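Local structure of signal transduction histidine-protein kinase/phosphatase MprB (Mycobacterium hassiacum, 6BLK) at residues A[12-15]-A[16-20]; A[47-50]-A[51-55]. The protein probably autophosphorylates on a histidine at the expense of ATP as a two-component sensor kinase, the piece described here being its ATP-binding catalytic domain. All coordinates share one frame; numbering follows the deposited sequence.

Contact 1. Residues A[12-15]-A[16-20]; sequences TEVI and DRSLE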
loop_
_atom_site.group_PDB
_atom_site.type_symbol
_atom_site.label_atom_id
_atom_site.label_comp_id
_atom_site.label_asym_id
_atom_site.label_seq_id
_atom_site.Cartn_x
_atom_site.Cartn_y
_atom_site.Cartn_z
ATOM N N THR A 12 -4.784 0.453 -12.776
ATOM C CA THR A 12 -3.654 1.190 -13.329
ATOM C C THR A 12 -3.862 2.681 -13.141
ATOM O O THR A 12 -2.929 3.404 -12.780
ATOM C CB THR A 12 -3.464 0.851 -14.799
ATOM O OG1 THR A 12 -3.282 -0.560 -14.957
ATOM C CG2 THR A 12 -2.264 1.601 -15.356
ATOM N N GLU A 13 -5.083 3.162 -13.354
ATOM C CA GLU A 13 -5.324 4.586 -13.173
ATOM C C GLU A 13 -5.294 4.964 -11.699
ATOM O O GLU A 13 -4.760 6.019 -11.342
ATOM C CB GLU A 13 -6.648 4.983 -13.821
ATOM C CG GLU A 13 -6.748 4.725 -15.324
ATOM C CD GLU A 13 -6.598 5.989 -16.146
ATOM O OE1 GLU A 13 -5.995 6.965 -15.641
ATOM O OE2 GLU A 13 -7.096 6.011 -17.296
ATOM N N VAL A 14 -5.852 4.117 -10.825
ATOM C CA VAL A 14 -5.839 4.388 -9.396
ATOM C C VAL A 14 -4.410 4.541 -8.902
ATOM O O VAL A 14 -4.075 5.496 -8.190
ATOM C CB VAL A 14 -6.583 3.274 -8.642
ATOM C CG1 VAL A 14 -6.346 3.377 -7.159
ATOM C CG2 VAL A 14 -8.054 3.365 -8.957
ATOM N N ILE A 15 -3.545 3.606 -9.280
ATOM C CA ILE A 15 -2.161 3.658 -8.824
ATOM C C ILE A 15 -1.444 4.855 -9.426
ATOM O O ILE A 15 -0.687 5.537 -8.732
ATOM C CB ILE A 15 -1.458 2.334 -9.144
ATOM C CG1 ILE A 15 -2.141 1.205 -8.372
ATOM C CG2 ILE A 15 0.010 2.443 -8.823
ATOM C CD1 ILE A 15 -1.768 -0.176 -8.845
ATOM N N ASP A 16 -1.688 5.152 -10.707
ATOM C CA ASP A 16 -1.015 6.291 -11.343
ATOM C C ASP A 16 -1.405 7.607 -10.674
ATOM O O ASP A 16 -0.550 8.479 -10.464
ATOM C CB ASP A 16 -1.345 6.338 -12.833
ATOM C CG ASP A 16 -0.695 7.528 -13.546
ATOM O OD1 ASP A 16 0.185 8.186 -12.947
ATOM O OD2 ASP A 16 -1.068 7.811 -14.705
ATOM N N ARG A 17 -2.693 7.769 -10.340
ATOM C CA ARG A 17 -3.138 8.967 -9.633
ATOM C C ARG A 17 -2.492 9.058 -8.262
ATOM O O ARG A 17 -2.010 10.123 -7.858
ATOM C CB ARG A 17 -4.662 8.986 -9.484
ATOM C CG ARG A 17 -5.440 9.138 -10.754
ATOM C CD ARG A 17 -6.958 9.077 -10.470
ATOM N NE ARG A 17 -7.756 9.062 -11.697
ATOM C CZ ARG A 17 -8.127 10.149 -12.371
ATOM N NH1 ARG A 17 -7.776 11.357 -11.949
ATOM N NH2 ARG A 17 -8.852 10.028 -13.477
ATOM N N SER A 18 -2.503 7.952 -7.515
ATOM C CA SER A 18 -1.882 7.944 -6.196
ATOM C C SER A 18 -0.407 8.285 -6.280
ATOM O O SER A 18 0.114 9.002 -5.421
ATOM C CB SER A 18 -2.060 6.589 -5.526
ATOM O OG SER A 18 -3.429 6.290 -5.365
ATOM N N LEU A 19 0.287 7.769 -7.294
ATOM C CA LEU A 19 1.713 8.047 -7.422
ATOM C C LEU A 19 1.970 9.513 -7.714
ATOM O O LEU A 19 2.932 10.080 -7.193
ATOM C CB LEU A 19 2.345 7.187 -8.513
ATOM C CG LEU A 19 2.685 5.745 -8.125
ATOM C CD1 LEU A 19 3.048 4.916 -9.364
ATOM C CD2 LEU A 19 3.798 5.707 -7.076
ATOM N N GLU A 20 1.158 10.134 -8.574
ATOM C CA GLU A 20 1.365 11.549 -8.876
ATOM C C GLU A 20 1.373 12.374 -7.603
ATOM O O GLU A 20 2.239 13.235 -7.418
ATOM C CB GLU A 20 0.282 12.064 -9.825
ATOM C CG GLU A 20 0.555 11.764 -11.290
ATOM C CD GLU A 20 1.755 12.534 -11.837
ATOM O OE1 GLU A 20 1.793 13.771 -11.670
ATOM O OE2 GLU A 20 2.661 11.903 -12.425
#
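I15 and L19, one helical turn apart, lie alongside each other and point the same way, and they carry the apolar part of this contact within helix 11-25. Their branches meet as CG2 of I15 against CD1 of L19 at 4.0 Å. With I15 CG2 anti to the backbone N (CG1 has chi1 -63°), this methyl is the branch turned along the helix toward L19. Both residues face the sheet: I15 packs on V35, V70 and L72, and L19 on F31 and V33. Branched aliphatic side chains suit this buried face.

Backbone hydrogen bonds join the two halves in the i to i+4 pattern of an alpha helix. D16 N binds T12 O, R17 N binds E13 O at 2.9 Å, S18 N binds V14 O, and L19 N binds I15 O at 2.8 Å.

S18 adds a side-chain approach to the same carbonyl that its own amide uses. Its OG, held beside the backbone N (chi1 -60°), comes to 3.0 Å from V14 O, but its one proton has a second candidate acceptor, G48 O on helix 44-60, a weak bond at most, and which of the two it serves is not settled. A small hydroxyl residue fits this buried face, where S18 also touches V51, L52 and L55.

The charged side chains occupy the exposed face. R17 lays its CG 3.2 Å from E13 O before the extended chain carries the guanidinium outward, where NH2 stays 4.7 Å from E13 OE1, a separation over which opposite charges may still attract. E13 OE1 and D16 OD2, of like charge, are 5.1 Å apart.

The chemistry thus divides the helix into an apolar side for the sheet, a side toward helix 44-60 formed by V14 and the small S18, and a charged outer surface.

Contact 2. Residues A[47-50]-A[51-55]; sequences LGRA and VLNVL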
loop_
_atom_site.group_PDB
_atom_site.type_symbol
_atom_site.label_atom_id
_atom_site.label_comp_id
_atom_site.label_asym_id
_atom_site.label_seq_id
_atom_site.Cartn_x
_atom_site.Cartn_y
_atom_site.Cartn_z
ATOM N N LEU A 47 -10.409 3.121 -2.988
ATOM C CA LEU A 47 -9.199 2.417 -3.380
ATOM C C LEU A 47 -8.047 3.388 -3.549
ATOM O O LEU A 47 -6.913 3.073 -3.181
ATOM C CB LEU A 47 -9.414 1.643 -4.683
ATOM C CG LEU A 47 -10.332 0.433 -4.536
ATOM C CD1 LEU A 47 -10.825 -0.022 -5.888
ATOM C CD2 LEU A 47 -9.709 -0.707 -3.743
ATOM N N GLY A 48 -8.316 4.555 -4.122
ATOM C CA GLY A 48 -7.265 5.551 -4.261
ATOM C C GLY A 48 -6.751 6.022 -2.914
ATOM O O GLY A 48 -5.544 6.206 -2.719
ATOM N N ARG A 49 -7.659 6.191 -1.956
ATOM C CA ARG A 49 -7.267 6.584 -0.620
ATOM C C ARG A 49 -6.400 5.511 0.017
ATOM O O ARG A 49 -5.401 5.811 0.670
ATOM C CB ARG A 49 -8.513 6.839 0.218
ATOM C CG ARG A 49 -8.217 7.277 1.624
ATOM C CD ARG A 49 -9.502 7.623 2.353
ATOM N NE ARG A 49 -9.252 8.133 3.701
ATOM C CZ ARG A 49 -10.211 8.497 4.549
ATOM N NH1 ARG A 49 -11.481 8.410 4.181
ATOM N NH2 ARG A 49 -9.903 8.952 5.758
ATOM N N ALA A 50 -6.759 4.249 -0.188
ATOM C CA ALA A 50 -6.001 3.155 0.392
ATOM C C ALA A 50 -4.605 3.061 -0.209
ATOM O O ALA A 50 -3.618 2.959 0.524
ATOM C CB ALA A 50 -6.788 1.863 0.234
ATOM N N VAL A 51 -4.489 3.122 -1.536
ATOM C CA VAL A 51 -3.166 3.044 -2.144
ATOM C C VAL A 51 -2.321 4.249 -1.740
ATOM O O VAL A 51 -1.140 4.102 -1.402
ATOM C CB VAL A 51 -3.286 2.904 -3.670
ATOM C CG1 VAL A 51 -1.920 2.965 -4.326
ATOM C CG2 VAL A 51 -3.986 1.600 -4.039
ATOM N N LEU A 52 -2.903 5.453 -1.772
ATOM C CA LEU A 52 -2.139 6.646 -1.384
ATOM C C LEU A 52 -1.673 6.544 0.059
ATOM O O LEU A 52 -0.548 6.944 0.381
ATOM C CB LEU A 52 -2.970 7.902 -1.597
ATOM C CG LEU A 52 -2.331 9.233 -1.205
ATOM C CD1 LEU A 52 -1.068 9.428 -2.010
ATOM C CD2 LEU A 52 -3.325 10.371 -1.445
ATOM N N ASN A 53 -2.497 5.999 0.952
ATOM C CA ASN A 53 -2.052 5.903 2.334
ATOM C C ASN A 53 -0.847 4.978 2.470
ATOM O O ASN A 53 0.056 5.240 3.278
ATOM C CB ASN A 53 -3.181 5.425 3.242
ATOM C CG ASN A 53 -4.236 6.499 3.494
ATOM O OD1 ASN A 53 -4.185 7.608 2.959
ATOM N ND2 ASN A 53 -5.203 6.159 4.313
ATOM N N VAL A 54 -0.814 3.884 1.699
ATOM C CA VAL A 54 0.341 2.984 1.762
ATOM C C VAL A 54 1.551 3.623 1.110
ATOM O O VAL A 54 2.652 3.552 1.655
ATOM C CB VAL A 54 0.026 1.605 1.149
ATOM C CG1 VAL A 54 1.258 0.717 1.159
ATOM C CG2 VAL A 54 -1.068 0.930 1.927
ATOM N N LEU A 55 1.365 4.273 -0.039
ATOM C CA LEU A 55 2.474 4.957 -0.694
ATOM C C LEU A 55 3.022 6.058 0.183
ATOM O O LEU A 55 4.237 6.281 0.207
ATOM C CB LEU A 55 2.056 5.533 -2.034
ATOM C CG LEU A 55 1.770 4.508 -3.126
ATOM C CD1 LEU A 55 1.226 5.249 -4.331
ATOM C CD2 LEU A 55 3.013 3.705 -3.520
#
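N53 CG is swung back beside its backbone N (chi1 -74°), which lays the amide over the carbonyl of R49 one turn earlier, whereas R49 sends CG anti to its own N (chi1 -179°) and runs on fully extended. The end of the N53 side chain comes up to the base of R49: ND2 is 4.2 Å from R49 CG, and the guanidinium and amide planes stand 86° apart, almost perpendicular. N53 CG lies 3.1 Å from R49 O. That oxygen accepts the N53 backbone N-H at 2.9 Å, while the side-chain ND2 is hydrogen-bonded to G118 O. One N-H of the amide thus ties this helix to G118, an ATP-binding residue at the start of helix 118-128; a side-chain amide suits the place because it can donate to a backbone carbonyl.

The turn belongs to helix 44-60, the helix of the beta-alpha-beta unit between strands 30-40 and 67-76 in the HATPase fold shared by histidine kinases, DNA gyrase B and HSP90. The side turned to the sheet is apolar: V51, whose CG2 lies 3.4 Å from L47 O, packs on L82, and V54 and L55 reach I84 on the same strand, 79-85. A50 contributes just a methyl toward V125 of helix 118-128, a small residue where two helices approach.

Regular i to i+4 bonds run beneath these side chains: V51 N to L47 O at 2.9 Å, L52 N to G48 O, and V54 N to A50 O at 3.2 Å. G48 has no side chain to hold off helix 11-25, which can therefore come close.

Overall arrangement
Contact 1 and contact 2 are turns of two neighbouring helices, 11-25 and 44-60, with centres 9 Å apart. They touch directly: V14 CG1 lies 3.7 Å from G48 CA, and S18 CB lies 3.7 Å from L55 CD1, so V14 and S18 of one helix meet G48 and L55 of the other. Contact 2 is the nearer to the nucleotide. The side chain of N53 is about 6 Å from both the bound ATP and the magnesium ion, and in the same helix N57 binds both. Contact 1 stands further back, the L19 side chain about 13 Å from ATP and about 11 Å from that of the ATP-binding D86.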